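Local coordinates for protein sulfhydryl oxidase 1 (Homo sapiens, PDB 3LLK) that oxidises thiols to disulfides with bound FAD as cofactor, probably passing the electrons to molecular oxygen as sulfhydryl oxidases of the Erv family do, at residues Ile14-Ala17 against Asp18-Ser21; Leu23-Leu27 against Arg28-Gly32; Arg116-Pro119 against Cys120-Val124; Tyr160-Cys164 against Arg165-Ser169. One frame throughout, in Å; residues are numbered along the deposited sequence.

Interaction 1 of 4, residues Ile14-Ala17 against Asp18-Ser21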
loop_
_atom_site.group_PDB
_atom_site.type_symbol
_atom_site.label_atom_id
_atom_site.label_comp_id
_atom_site.label_asym_id
_atom_site.label_seq_id
_atom_site.Cartn_x
_atom_site.Cartn_y
_atom_site.Cartn_z
ATOM N N ILE A 14 -2.891 -11.818 6.085
ATOM C CA ILE A 14 -2.048 -10.647 5.932
ATOM C C ILE A 14 -1.006 -10.849 7.018
ATOM O O ILE A 14 -1.357 -11.183 8.147
ATOM C CB ILE A 14 -2.824 -9.340 6.231
ATOM C CG1 ILE A 14 -4.037 -9.218 5.304
ATOM C CG2 ILE A 14 -1.900 -8.143 6.103
ATOM C CD1 ILE A 14 -3.728 -9.395 3.845
ATOM N N TYR A 15 0.268 -10.675 6.685
ATOM C CA TYR A 15 1.323 -10.835 7.676
ATOM C C TYR A 15 1.831 -9.476 8.112
ATOM O O TYR A 15 2.198 -8.643 7.281
ATOM C CB TYR A 15 2.463 -11.681 7.103
ATOM C CG TYR A 15 2.060 -13.122 6.921
ATOM C CD1 TYR A 15 2.134 -14.028 7.985
ATOM C CD2 TYR A 15 1.524 -13.565 5.712
ATOM C CE1 TYR A 15 1.677 -15.338 7.847
ATOM C CE2 TYR A 15 1.064 -14.867 5.567
ATOM C CZ TYR A 15 1.143 -15.744 6.635
ATOM O OH TYR A 15 0.680 -17.024 6.484
ATOM N N MET A 16 1.841 -9.243 9.418
ATOM C CA MET A 16 2.293 -7.963 9.932
ATOM C C MET A 16 3.714 -7.670 9.448
ATOM O O MET A 16 4.083 -6.510 9.251
ATOM C CB MET A 16 2.241 -7.947 11.465
ATOM C CG MET A 16 2.444 -6.554 12.067
ATOM S SD MET A 16 1.114 -5.355 11.639
ATOM C CE MET A 16 -0.021 -5.624 12.980
ATOM N N ALA A 17 4.501 -8.728 9.246
ATOM C CA ALA A 17 5.877 -8.578 8.789
ATOM C C ALA A 17 5.943 -7.884 7.425
ATOM O O ALA A 17 6.828 -7.061 7.190
ATOM C CB ALA A 17 6.569 -9.953 8.714
ATOM N N ASP A 18 5.023 -8.222 6.524
ATOM C CA ASP A 18 5.013 -7.591 5.209
ATOM C C ASP A 18 4.679 -6.105 5.357
ATOM O O ASP A 18 5.294 -5.259 4.710
ATOM C CB ASP A 18 3.990 -8.252 4.267
ATOM C CG ASP A 18 4.346 -9.694 3.907
ATOM O OD1 ASP A 18 5.456 -9.943 3.367
ATOM O OD2 ASP A 18 3.497 -10.580 4.154
ATOM N N LEU A 19 3.718 -5.786 6.220
ATOM C CA LEU A 19 3.318 -4.397 6.408
ATOM C C LEU A 19 4.419 -3.542 7.042
ATOM O O LEU A 19 4.694 -2.437 6.571
ATOM C CB LEU A 19 2.029 -4.320 7.245
ATOM C CG LEU A 19 0.784 -4.966 6.613
ATOM C CD1 LEU A 19 -0.353 -5.035 7.634
ATOM C CD2 LEU A 19 0.351 -4.160 5.390
ATOM N N GLU A 20 5.042 -4.040 8.106
ATOM C CA GLU A 20 6.109 -3.288 8.763
ATOM C C GLU A 20 7.348 -3.161 7.866
ATOM O O GLU A 20 8.055 -2.154 7.916
ATOM C CB GLU A 20 6.489 -3.942 10.097
ATOM C CG GLU A 20 5.313 -4.058 11.063
ATOM C CD GLU A 20 5.719 -4.483 12.467
ATOM O OE1 GLU A 20 6.705 -5.242 12.614
ATOM O OE2 GLU A 20 5.038 -4.071 13.424
ATOM N N SER A 21 7.610 -4.178 7.051
ATOM C CA SER A 21 8.749 -4.130 6.141
ATOM C C SER A 21 8.488 -3.063 5.086
ATOM O O SER A 21 9.406 -2.352 4.674
ATOM C CB SER A 21 8.975 -5.488 5.465
ATOM O OG SER A 21 9.500 -6.439 6.380
HETATM O O HOH W 1 0.805 -10.015 4.040
#
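I14 and L19 open the apolar part of this contact, where CG2 of I14 rests 3.8 Å from CD1 of L19. Backbone bonds then take over as strand turns into helix. E20 N points almost straight at M16 O (2.9 Å, N-H...O 172°), S21 N binds A17 O, and the carbonyl of Y15, the N-cap residue, receives weak bonds from D18 N and L19 N.

Polar side chains tie the turn to its surroundings. The D18 carboxylate lies alongside the Y15 side chain, its plane nearly perpendicular to the ring, with OD2 3.3 Å from Y15 CB. One water joins the two residues, accepting from Y15 N and donating to D18 OD2, each at 2.8 Å; the loop amides of I106 and G107 also hold this carboxylate. E20 carries its extended chain past M16, E20 CG lying 3.3 Å from M16 O, to a salt bridge with R59. Were E20 an alanine, R59 would probably lose its carboxylate partner.

The whole is a strand-to-helix junction: residues 14-15 pair in parallel with strand 255-256, and the first turn of helix 16-30 follows directly.

Interaction 2 of 4, residues Leu23-Leu27 against Arg28-Gly32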
loop_
_atom_site.group_PDB
_atom_site.type_symbol
_atom_site.label_atom_id
_atom_site.label_comp_id
_atom_site.label_asym_id
_atom_site.label_seq_id
_atom_site.Cartn_x
_atom_site.Cartn_y
_atom_site.Cartn_z
ATOM N N LEU A 23 6.724 -0.319 5.483
ATOM C CA LEU A 23 7.013 0.956 6.148
ATOM C C LEU A 23 8.523 1.209 6.215
ATOM O O LEU A 23 9.003 2.305 5.923
ATOM C CB LEU A 23 6.455 0.966 7.576
ATOM C CG LEU A 23 4.932 0.961 7.784
ATOM C CD1 LEU A 23 4.637 1.105 9.273
ATOM C CD2 LEU A 23 4.294 2.103 7.008
ATOM N N HIS A 24 9.270 0.191 6.614
ATOM C CA HIS A 24 10.722 0.317 6.724
ATOM C C HIS A 24 11.355 0.720 5.384
ATOM O O HIS A 24 12.162 1.647 5.308
ATOM C CB HIS A 24 11.326 -1.010 7.175
ATOM C CG HIS A 24 12.821 -0.993 7.257
ATOM N ND1 HIS A 24 13.507 -0.234 8.180
ATOM C CD2 HIS A 24 13.761 -1.613 6.507
ATOM C CE1 HIS A 24 14.806 -0.388 7.997
ATOM N NE2 HIS A 24 14.987 -1.220 6.986
ATOM N N TYR A 25 10.977 0.002 4.338
ATOM C CA TYR A 25 11.499 0.235 3.002
ATOM C C TYR A 25 11.133 1.628 2.499
ATOM O O TYR A 25 11.937 2.308 1.864
ATOM C CB TYR A 25 10.948 -0.827 2.053
ATOM C CG TYR A 25 11.738 -0.981 0.788
ATOM C CD1 TYR A 25 12.774 -1.908 0.702
ATOM C CD2 TYR A 25 11.459 -0.198 -0.331
ATOM C CE1 TYR A 25 13.511 -2.054 -0.469
ATOM C CE2 TYR A 25 12.194 -0.338 -1.508
ATOM C CZ TYR A 25 13.214 -1.266 -1.566
ATOM O OH TYR A 25 13.938 -1.418 -2.721
ATOM N N ILE A 26 9.912 2.051 2.784
ATOM C CA ILE A 26 9.457 3.370 2.368
ATOM C C ILE A 26 10.312 4.479 2.979
ATOM O O ILE A 26 10.880 5.312 2.264
ATOM C CB ILE A 26 7.968 3.595 2.772
ATOM C CG1 ILE A 26 7.057 2.785 1.848
ATOM C CG2 ILE A 26 7.623 5.068 2.725
ATOM C CD1 ILE A 26 5.614 2.644 2.335
ATOM N N LEU A 27 10.415 4.470 4.305
ATOM C CA LEU A 27 11.155 5.490 5.029
ATOM C C LEU A 27 12.672 5.498 4.849
ATOM O O LEU A 27 13.268 6.566 4.771
ATOM C CB LEU A 27 10.822 5.399 6.523
ATOM C CG LEU A 27 9.346 5.584 6.920
ATOM C CD1 LEU A 27 9.141 5.101 8.354
ATOM C CD2 LEU A 27 8.933 7.043 6.785
ATOM N N ARG A 28 13.286 4.321 4.787
ATOM C CA ARG A 28 14.737 4.212 4.653
ATOM C C ARG A 28 15.252 4.116 3.217
ATOM O O ARG A 28 16.378 4.544 2.931
ATOM C CB ARG A 28 15.247 2.990 5.437
ATOM C CG ARG A 28 14.943 3.004 6.928
ATOM C CD ARG A 28 15.743 4.077 7.624
ATOM N NE ARG A 28 15.725 3.938 9.078
ATOM C CZ ARG A 28 16.377 4.752 9.903
ATOM N NH1 ARG A 28 17.092 5.761 9.417
ATOM N NH2 ARG A 28 16.331 4.557 11.212
ATOM N N ILE A 29 14.452 3.550 2.317
ATOM C CA ILE A 29 14.899 3.405 0.937
ATOM C C ILE A 29 14.247 4.377 -0.042
ATOM O O ILE A 29 14.910 5.270 -0.562
ATOM C CB ILE A 29 14.668 1.967 0.422
ATOM C CG1 ILE A 29 15.368 0.962 1.342
ATOM C CG2 ILE A 29 15.195 1.829 -0.998
ATOM C CD1 ILE A 29 16.869 1.103 1.390
ATOM N N GLU A 30 12.949 4.223 -0.282
ATOM C CA GLU A 30 12.274 5.092 -1.239
ATOM C C GLU A 30 12.387 6.581 -0.931
ATOM O O GLU A 30 12.762 7.376 -1.806
ATOM C CB GLU A 30 10.805 4.700 -1.370
ATOM C CG GLU A 30 10.611 3.254 -1.763
ATOM C CD GLU A 30 9.652 3.100 -2.919
ATOM O OE1 GLU A 30 8.482 3.501 -2.772
ATOM O OE2 GLU A 30 10.076 2.578 -3.974
ATOM N N VAL A 31 12.050 6.976 0.291
ATOM C CA VAL A 31 12.148 8.393 0.641
ATOM C C VAL A 31 13.630 8.810 0.632
ATOM O O VAL A 31 13.957 9.969 0.385
ATOM C CB VAL A 31 11.562 8.676 2.038
ATOM C CG1 VAL A 31 11.776 10.139 2.405
ATOM C CG2 VAL A 31 10.075 8.326 2.063
ATOM N N GLY A 32 14.513 7.848 0.896
ATOM C CA GLY A 32 15.945 8.125 0.917
ATOM C C GLY A 32 16.628 8.302 -0.434
ATOM O O GLY A 32 17.830 8.549 -0.493
#
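Y25 and I29 meet ring to branch one helical turn apart. With CG anti to the backbone N, chi1 (-161°) carries the Y25 ring forward along the helix, one face turned to I29. I29 CB stands 3.9 Å from the ring centroid, close to its normal, in a CH-pi contact, while CG2 reaches over CZ at 3.7 Å. E30 comes to the same ring from another side, its CG at the edge, 3.8 Å from Y25 CD2. Beyond it, the carboxylate binds Y157 OH.

On another flank R28 CG sits 3.6 Å from H24 CE1. A bend at chi2 (-69°) turns R28 toward salt bridges with D91 and E95; E95 also accepts from H24 ND1.

The backbone beneath widens into a pi-type turn. Y25 O takes two donors, I29 N at 2.8 Å from above the carbonyl plane and E30 N within it, and V31 N reaches back to I26 O at 2.8 Å. Between the side chains, carbon does the touching, whereas the charged ends of R28 and E30 are spent on other parts of the fold.

Interaction 3 of 4, residues Arg116-Pro119 against Cys120-Val124. With FAD (flavin-adenine dinucleotide), chain D.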
loop_
_atom_site.group_PDB
_atom_site.type_symbol
_atom_site.label_atom_id
_atom_site.label_comp_id
_atom_site.label_asym_id
_atom_site.label_seq_id
_atom_site.Cartn_x
_atom_site.Cartn_y
_atom_site.Cartn_z
ATOM N N ARG A 116 8.463 -10.228 -6.744
ATOM C CA ARG A 116 7.628 -9.735 -5.665
ATOM C C ARG A 116 8.361 -8.802 -4.707
ATOM O O ARG A 116 8.991 -7.833 -5.123
ATOM C CB ARG A 116 7.056 -10.946 -4.918
ATOM C CG ARG A 116 6.508 -12.020 -5.873
ATOM C CD ARG A 116 5.817 -13.161 -5.145
ATOM N NE ARG A 116 4.487 -12.771 -4.679
ATOM C CZ ARG A 116 3.956 -13.141 -3.518
ATOM N NH1 ARG A 116 4.646 -13.919 -2.691
ATOM N NH2 ARG A 116 2.736 -12.729 -3.181
ATOM N N GLY A 117 8.259 -9.077 -3.414
ATOM C CA GLY A 117 8.933 -8.228 -2.451
ATOM C C GLY A 117 8.218 -6.922 -2.144
ATOM O O GLY A 117 7.002 -6.889 -1.981
ATOM N N PHE A 118 8.978 -5.835 -2.079
ATOM C CA PHE A 118 8.413 -4.539 -1.747
ATOM C C PHE A 118 7.163 -4.153 -2.540
ATOM O O PHE A 118 6.182 -3.729 -1.950
ATOM C CB PHE A 118 9.469 -3.431 -1.895
ATOM C CG PHE A 118 8.937 -2.055 -1.610
ATOM C CD1 PHE A 118 8.467 -1.725 -0.334
ATOM C CD2 PHE A 118 8.871 -1.099 -2.618
ATOM C CE1 PHE A 118 7.939 -0.464 -0.071
ATOM C CE2 PHE A 118 8.341 0.167 -2.368
ATOM C CZ PHE A 118 7.874 0.486 -1.091
ATOM N N PRO A 119 7.196 -4.275 -3.886
ATOM C CA PRO A 119 6.037 -3.924 -4.718
ATOM C C PRO A 119 4.777 -4.633 -4.230
ATOM O O PRO A 119 3.696 -4.051 -4.183
ATOM C CB PRO A 119 6.466 -4.376 -6.116
ATOM C CG PRO A 119 7.950 -4.150 -6.092
ATOM C CD PRO A 119 8.333 -4.692 -4.726
ATOM N N CYS A 120 4.935 -5.892 -3.852
ATOM C CA CYS A 120 3.826 -6.688 -3.336
ATOM C C CYS A 120 3.357 -6.081 -2.016
ATOM O O CYS A 120 2.162 -5.870 -1.807
ATOM C CB CYS A 120 4.289 -8.127 -3.129
ATOM S SG CYS A 120 3.236 -9.261 -2.161
ATOM N N SER A 121 4.305 -5.770 -1.139
ATOM C CA SER A 121 3.967 -5.206 0.156
ATOM C C SER A 121 3.323 -3.837 0.046
ATOM O O SER A 121 2.530 -3.462 0.899
ATOM C CB SER A 121 5.206 -5.110 1.049
ATOM O OG SER A 121 6.028 -4.026 0.676
ATOM N N LEU A 122 3.661 -3.095 -1.005
ATOM C CA LEU A 122 3.099 -1.763 -1.191
ATOM C C LEU A 122 1.620 -1.859 -1.571
ATOM O O LEU A 122 0.797 -1.104 -1.050
ATOM C CB LEU A 122 3.886 -0.993 -2.254
ATOM C CG LEU A 122 3.596 0.509 -2.287
ATOM C CD1 LEU A 122 3.868 1.113 -0.907
ATOM C CD2 LEU A 122 4.463 1.169 -3.357
ATOM N N TRP A 123 1.288 -2.787 -2.467
ATOM C CA TRP A 123 -0.101 -3.009 -2.855
ATOM C C TRP A 123 -0.898 -3.371 -1.603
ATOM O O TRP A 123 -1.972 -2.818 -1.357
ATOM C CB TRP A 123 -0.223 -4.176 -3.844
ATOM C CG TRP A 123 -0.092 -3.809 -5.292
ATOM C CD1 TRP A 123 0.801 -4.319 -6.190
ATOM C CD2 TRP A 123 -0.925 -2.900 -6.026
ATOM N NE1 TRP A 123 0.575 -3.786 -7.438
ATOM C CE2 TRP A 123 -0.477 -2.912 -7.364
ATOM C CE3 TRP A 123 -2.009 -2.078 -5.680
ATOM C CZ2 TRP A 123 -1.075 -2.130 -8.364
ATOM C CZ3 TRP A 123 -2.604 -1.299 -6.679
ATOM C CH2 TRP A 123 -2.131 -1.334 -8.002
ATOM N N VAL A 124 -0.373 -4.312 -0.817
ATOM C CA VAL A 124 -1.072 -4.752 0.385
ATOM C C VAL A 124 -1.313 -3.577 1.309
ATOM O O VAL A 124 -2.441 -3.374 1.757
ATOM C CB VAL A 124 -0.300 -5.864 1.138
ATOM C CG1 VAL A 124 -1.096 -6.315 2.381
ATOM C CG2 VAL A 124 -0.094 -7.054 0.219
HETATM P PA FAD D . 0.995 -8.136 -6.230
HETATM O O1A FAD D . 2.126 -7.332 -5.690
HETATM O O2A FAD D . 0.274 -7.785 -7.483
HETATM O O5B FAD D . -0.102 -8.349 -5.130
HETATM C C5B FAD D . 0.104 -8.272 -3.718
HETATM C C4B FAD D . -0.932 -9.232 -3.193
HETATM O O4B FAD D . -2.128 -8.427 -3.007
HETATM C C3B FAD D . -1.279 -10.644 -3.712
HETATM O O3B FAD D . -0.403 -11.694 -3.307
HETATM C C2B FAD D . -2.675 -10.732 -3.289
HETATM O O2B FAD D . -2.882 -11.239 -2.007
HETATM C C1B FAD D . -3.221 -9.296 -3.324
HETATM N N9A FAD D . -3.882 -8.817 -4.497
HETATM C C8A FAD D . -3.781 -9.164 -5.871
HETATM N N7A FAD D . -4.574 -8.541 -6.679
HETATM C C5A FAD D . -5.280 -7.719 -5.811
HETATM C C6A FAD D . -6.332 -6.822 -6.078
HETATM N N6A FAD D . -6.853 -6.640 -7.299
HETATM N N1A FAD D . -6.915 -6.115 -5.045
HETATM C C2A FAD D . -6.570 -6.290 -3.739
HETATM N N3A FAD D . -5.524 -7.183 -3.463
HETATM C C4A FAD D . -4.910 -7.876 -4.553
HETATM N N1 FAD D . 5.189 -4.024 -12.341
HETATM C C2 FAD D . 5.520 -4.113 -13.677
HETATM O O2 FAD D . 6.306 -5.020 -13.997
HETATM N N3 FAD D . 4.858 -3.144 -14.419
HETATM C C4 FAD D . 3.952 -2.154 -13.966
HETATM O O4 FAD D . 3.467 -1.306 -14.785
HETATM C C4X FAD D . 3.689 -2.148 -12.610
HETATM N N5 FAD D . 2.871 -1.124 -12.033
HETATM C C5X FAD D . 2.649 -0.981 -10.638
HETATM C C6 FAD D . 1.921 0.137 -10.188
HETATM C C7 FAD D . 1.682 0.260 -8.790
HETATM C C7M FAD D . 0.887 1.499 -8.376
HETATM C C8 FAD D . 2.159 -0.716 -7.865
HETATM C C8M FAD D . 1.980 -0.784 -6.361
HETATM C C9 FAD D . 2.906 -1.791 -8.345
HETATM C C9A FAD D . 3.241 -1.978 -9.712
HETATM N N10 FAD D . 3.990 -3.032 -10.447
HETATM C C10 FAD D . 4.326 -3.117 -11.772
HETATM C "C1'" FAD D . 4.323 -4.188 -9.676
HETATM C "C2'" FAD D . 3.351 -5.328 -9.634
HETATM O "O2'" FAD D . 1.988 -4.835 -9.591
HETATM C "C3'" FAD D . 3.492 -6.339 -8.538
HETATM O "O3'" FAD D . 3.486 -5.689 -7.274
HETATM C "C4'" FAD D . 4.604 -7.374 -8.593
HETATM O "O4'" FAD D . 4.772 -7.881 -9.951
HETATM C "C5'" FAD D . 4.577 -8.474 -7.623
HETATM O "O5'" FAD D . 3.420 -9.259 -7.920
HETATM P P FAD D . 2.778 -10.299 -6.963
HETATM O O1P FAD D . 2.391 -11.383 -7.867
HETATM O O2P FAD D . 3.673 -10.694 -5.844
HETATM O O3P FAD D . 1.454 -9.662 -6.305
#
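The backbone passes from a turn in which R116 and G117 both have positive phi into helix 118-134, with G117 as N-cap: its carbonyl accepts S121 N at 3.0 Å, and W123 N in turn binds P119 O. G117 has a phi of 79°, where any side chain would collide with the carbonyl of R116.

S121 folds its hydroxyl back on the helix. Its OG donates to F118 O at 2.6 Å, in the carbonyl plane and on a lone pair, so that this oxygen is gripped twice, L122 N arriving nearly in line with the C=O. The F118 ring receives L122 CB over one face, and its CZ lies 4.1 Å from L122 CD1.

The FAD side is held by R116 and W123. A bend at chi3 (76°) brings the R116 guanidinium edge-on to the pyrophosphate, NE donating to O2P at 2.5 Å; NH1 binds Q109 O. W123 NE1 gives a fairly straight bond to the ribityl O2' (2.8 Å, 165°), while the flavin methyl C8M lies over one face of the indole, displaced toward the rim, 3.4 Å above its plane. C120, in a disulfide with C108, places SG 3.6 Å from both R116 NH2 and FAD C5B.

Such a helix start, with its disulfide-anchored cysteine and cofactor-binding arginine and tryptophan, belongs to the FAD pocket of this Erv-type oxidase domain.

Interaction 4 of 4, residues Tyr160-Cys164 against Arg165-Ser169. With FAD (flavin-adenine dinucleotide), chain D.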
loop_
_atom_site.group_PDB
_atom_site.type_symbol
_atom_site.label_atom_id
_atom_site.label_comp_id
_atom_site.label_asym_id
_atom_site.label_seq_id
_atom_site.Cartn_x
_atom_site.Cartn_y
_atom_site.Cartn_z
ATOM N N TYR A 160 5.476 10.680 -6.489
ATOM C CA TYR A 160 6.718 11.247 -5.970
ATOM C C TYR A 160 7.776 10.352 -5.324
ATOM O O TYR A 160 8.917 10.786 -5.156
ATOM C CB TYR A 160 6.374 12.379 -5.010
ATOM C CG TYR A 160 5.783 13.587 -5.707
ATOM C CD1 TYR A 160 6.555 14.353 -6.588
ATOM C CD2 TYR A 160 4.446 13.943 -5.517
ATOM C CE1 TYR A 160 6.010 15.439 -7.264
ATOM C CE2 TYR A 160 3.889 15.038 -6.195
ATOM C CZ TYR A 160 4.680 15.776 -7.067
ATOM O OH TYR A 160 4.134 16.830 -7.764
ATOM N N PHE A 161 7.431 9.119 -4.960
ATOM C CA PHE A 161 8.425 8.265 -4.308
ATOM C C PHE A 161 8.593 6.836 -4.795
ATOM O O PHE A 161 9.646 6.237 -4.591
ATOM C CB PHE A 161 8.153 8.193 -2.799
ATOM C CG PHE A 161 8.405 9.472 -2.066
ATOM C CD1 PHE A 161 7.364 10.342 -1.783
ATOM C CD2 PHE A 161 9.686 9.797 -1.629
ATOM C CE1 PHE A 161 7.596 11.519 -1.067
ATOM C CE2 PHE A 161 9.928 10.963 -0.918
ATOM C CZ PHE A 161 8.882 11.829 -0.633
ATOM N N PHE A 162 7.571 6.271 -5.421
ATOM C CA PHE A 162 7.670 4.884 -5.837
ATOM C C PHE A 162 8.784 4.587 -6.830
ATOM O O PHE A 162 8.807 5.117 -7.938
ATOM C CB PHE A 162 6.326 4.394 -6.380
ATOM C CG PHE A 162 6.266 2.906 -6.579
ATOM C CD1 PHE A 162 6.983 2.051 -5.745
ATOM C CD2 PHE A 162 5.488 2.357 -7.586
ATOM C CE1 PHE A 162 6.932 0.684 -5.911
ATOM C CE2 PHE A 162 5.427 0.981 -7.760
ATOM C CZ PHE A 162 6.152 0.142 -6.921
ATOM N N GLY A 163 9.697 3.716 -6.400
ATOM C CA GLY A 163 10.843 3.322 -7.198
ATOM C C GLY A 163 10.577 3.089 -8.671
ATOM O O GLY A 163 10.530 4.040 -9.451
ATOM N N CYS A 164 10.407 1.828 -9.058
ATOM C CA CYS A 164 10.161 1.499 -10.461
ATOM C C CYS A 164 9.099 2.371 -11.114
ATOM O O CYS A 164 7.902 2.108 -11.005
ATOM C CB CYS A 164 9.802 0.011 -10.623
ATOM S SG CYS A 164 8.608 -0.720 -9.450
ATOM N N ARG A 165 9.564 3.418 -11.795
ATOM C CA ARG A 165 8.695 4.362 -12.485
ATOM C C ARG A 165 7.852 3.611 -13.509
ATOM O O ARG A 165 6.818 4.101 -13.965
ATOM C CB ARG A 165 9.537 5.432 -13.183
ATOM C CG ARG A 165 10.547 6.118 -12.276
ATOM C CD ARG A 165 11.443 7.053 -13.076
ATOM N NE ARG A 165 12.497 7.656 -12.262
ATOM C CZ ARG A 165 13.413 8.501 -12.729
ATOM N NH1 ARG A 165 13.408 8.848 -14.010
ATOM N NH2 ARG A 165 14.332 9.005 -11.915
ATOM N N ASP A 166 8.310 2.423 -13.883
ATOM C CA ASP A 166 7.567 1.608 -14.828
ATOM C C ASP A 166 6.296 1.237 -14.081
ATOM O O ASP A 166 5.181 1.367 -14.592
ATOM C CB ASP A 166 8.348 0.344 -15.179
ATOM C CG ASP A 166 7.592 -0.551 -16.132
ATOM O OD1 ASP A 166 7.373 -0.128 -17.288
ATOM O OD2 ASP A 166 7.209 -1.668 -15.722
ATOM N N CYS A 167 6.485 0.786 -12.850
ATOM C CA CYS A 167 5.376 0.413 -12.001
ATOM C C CYS A 167 4.475 1.630 -11.795
ATOM O O CYS A 167 3.256 1.546 -11.939
ATOM C CB CYS A 167 5.887 -0.070 -10.643
ATOM S SG CYS A 167 7.105 -1.434 -10.624
ATOM N N ALA A 168 5.091 2.760 -11.458
ATOM C CA ALA A 168 4.366 4.005 -11.216
ATOM C C ALA A 168 3.541 4.447 -12.416
ATOM O O ALA A 168 2.320 4.522 -12.343
ATOM C CB ALA A 168 5.342 5.111 -10.826
ATOM N N SER A 169 4.222 4.744 -13.515
ATOM C CA SER A 169 3.579 5.194 -14.747
ATOM C C SER A 169 2.216 4.550 -15.027
ATOM O O SER A 169 1.237 5.244 -15.299
ATOM C CB SER A 169 4.515 4.943 -15.929
ATOM O OG SER A 169 4.938 3.591 -15.947
HETATM P PA FAD D . 0.995 -8.136 -6.230
HETATM O O1A FAD D . 2.126 -7.332 -5.690
HETATM O O2A FAD D . 0.274 -7.785 -7.483
HETATM O O5B FAD D . -0.102 -8.349 -5.130
HETATM C C5B FAD D . 0.104 -8.272 -3.718
HETATM C C4B FAD D . -0.932 -9.232 -3.193
HETATM O O4B FAD D . -2.128 -8.427 -3.007
HETATM C C3B FAD D . -1.279 -10.644 -3.712
HETATM O O3B FAD D . -0.403 -11.694 -3.307
HETATM C C2B FAD D . -2.675 -10.732 -3.289
HETATM O O2B FAD D . -2.882 -11.239 -2.007
HETATM C C1B FAD D . -3.221 -9.296 -3.324
HETATM N N9A FAD D . -3.882 -8.817 -4.497
HETATM C C8A FAD D . -3.781 -9.164 -5.871
HETATM N N7A FAD D . -4.574 -8.541 -6.679
HETATM C C5A FAD D . -5.280 -7.719 -5.811
HETATM C C6A FAD D . -6.332 -6.822 -6.078
HETATM N N6A FAD D . -6.853 -6.640 -7.299
HETATM N N1A FAD D . -6.915 -6.115 -5.045
HETATM C C2A FAD D . -6.570 -6.290 -3.739
HETATM N N3A FAD D . -5.524 -7.183 -3.463
HETATM C C4A FAD D . -4.910 -7.876 -4.553
HETATM N N1 FAD D . 5.189 -4.024 -12.341
HETATM C C2 FAD D . 5.520 -4.113 -13.677
HETATM O O2 FAD D . 6.306 -5.020 -13.997
HETATM N N3 FAD D . 4.858 -3.144 -14.419
HETATM C C4 FAD D . 3.952 -2.154 -13.966
HETATM O O4 FAD D . 3.467 -1.306 -14.785
HETATM C C4X FAD D . 3.689 -2.148 -12.610
HETATM N N5 FAD D . 2.871 -1.124 -12.033
HETATM C C5X FAD D . 2.649 -0.981 -10.638
HETATM C C6 FAD D . 1.921 0.137 -10.188
HETATM C C7 FAD D . 1.682 0.260 -8.790
HETATM C C7M FAD D . 0.887 1.499 -8.376
HETATM C C8 FAD D . 2.159 -0.716 -7.865
HETATM C C8M FAD D . 1.980 -0.784 -6.361
HETATM C C9 FAD D . 2.906 -1.791 -8.345
HETATM C C9A FAD D . 3.241 -1.978 -9.712
HETATM N N10 FAD D . 3.990 -3.032 -10.447
HETATM C C10 FAD D . 4.326 -3.117 -11.772
HETATM C "C1'" FAD D . 4.323 -4.188 -9.676
HETATM C "C2'" FAD D . 3.351 -5.328 -9.634
HETATM O "O2'" FAD D . 1.988 -4.835 -9.591
HETATM C "C3'" FAD D . 3.492 -6.339 -8.538
HETATM O "O3'" FAD D . 3.486 -5.689 -7.274
HETATM C "C4'" FAD D . 4.604 -7.374 -8.593
HETATM O "O4'" FAD D . 4.772 -7.881 -9.951
HETATM C "C5'" FAD D . 4.577 -8.474 -7.623
HETATM O "O5'" FAD D . 3.420 -9.259 -7.920
HETATM P P FAD D . 2.778 -10.299 -6.963
HETATM O O1P FAD D . 2.391 -11.383 -7.867
HETATM O O2P FAD D . 3.673 -10.694 -5.844
HETATM O O3P FAD D . 1.454 -9.662 -6.305
#
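A disulfide joins C164 and C167 (SG to SG 2.0 Å, chi3 -94°), closing a CxxC turn at the start of helix 165-179. C167 lines the FAD pocket and, as in Erv-family oxidases, the pair is probably redox-active toward the flavin. Here the contact is tight: C164 O, at the N-cap, accepts A168 N at 2.9 Å. With CG anti to the backbone N (chi1 -169°), the F162 ring comes in beside this turn. C167 SG lies obliquely 5.0 Å from the ring centroid, and F162 CE2 approaches FAD C8 at 3.7 Å. With a serine here the ring is gone, and FAD C8 and the C167 sulfur would probably lose the aromatic surface beside them.

On the looser solvent side R165 stretches outward, only its CB and CG staying near the turn, and exposed D166 sets OD2 3.1 Å from FAD N3.

The turn links helices 150-161 and 165-179; G163 N fastens it to E30 of helix 16-30, and F162 packs on F118 and L122 of helix 118-134.

Interactions 1 and 2 follow one another along helix 16-30, and interaction 3 begins helix 118-134 beside both. Interaction 3 is the deeply buried hub: F118 meets Y25, I26 and E30 of interaction 2, L122 and F118 pack against F162 of interaction 4, and V124 lies against I14 and L19 of interaction 1. Interaction 1 is also buried, but its chemistry is that of a strand-to-helix junction with a water bridge, whereas interaction 2 is partly buried and leans on aromatic-aliphatic packing. Interaction 4 is the most exposed and is set by a disulfide. FAD meets interaction 3 at the pyrophosphate, ribityl chain and flavin, and interaction 4 at the flavin alone.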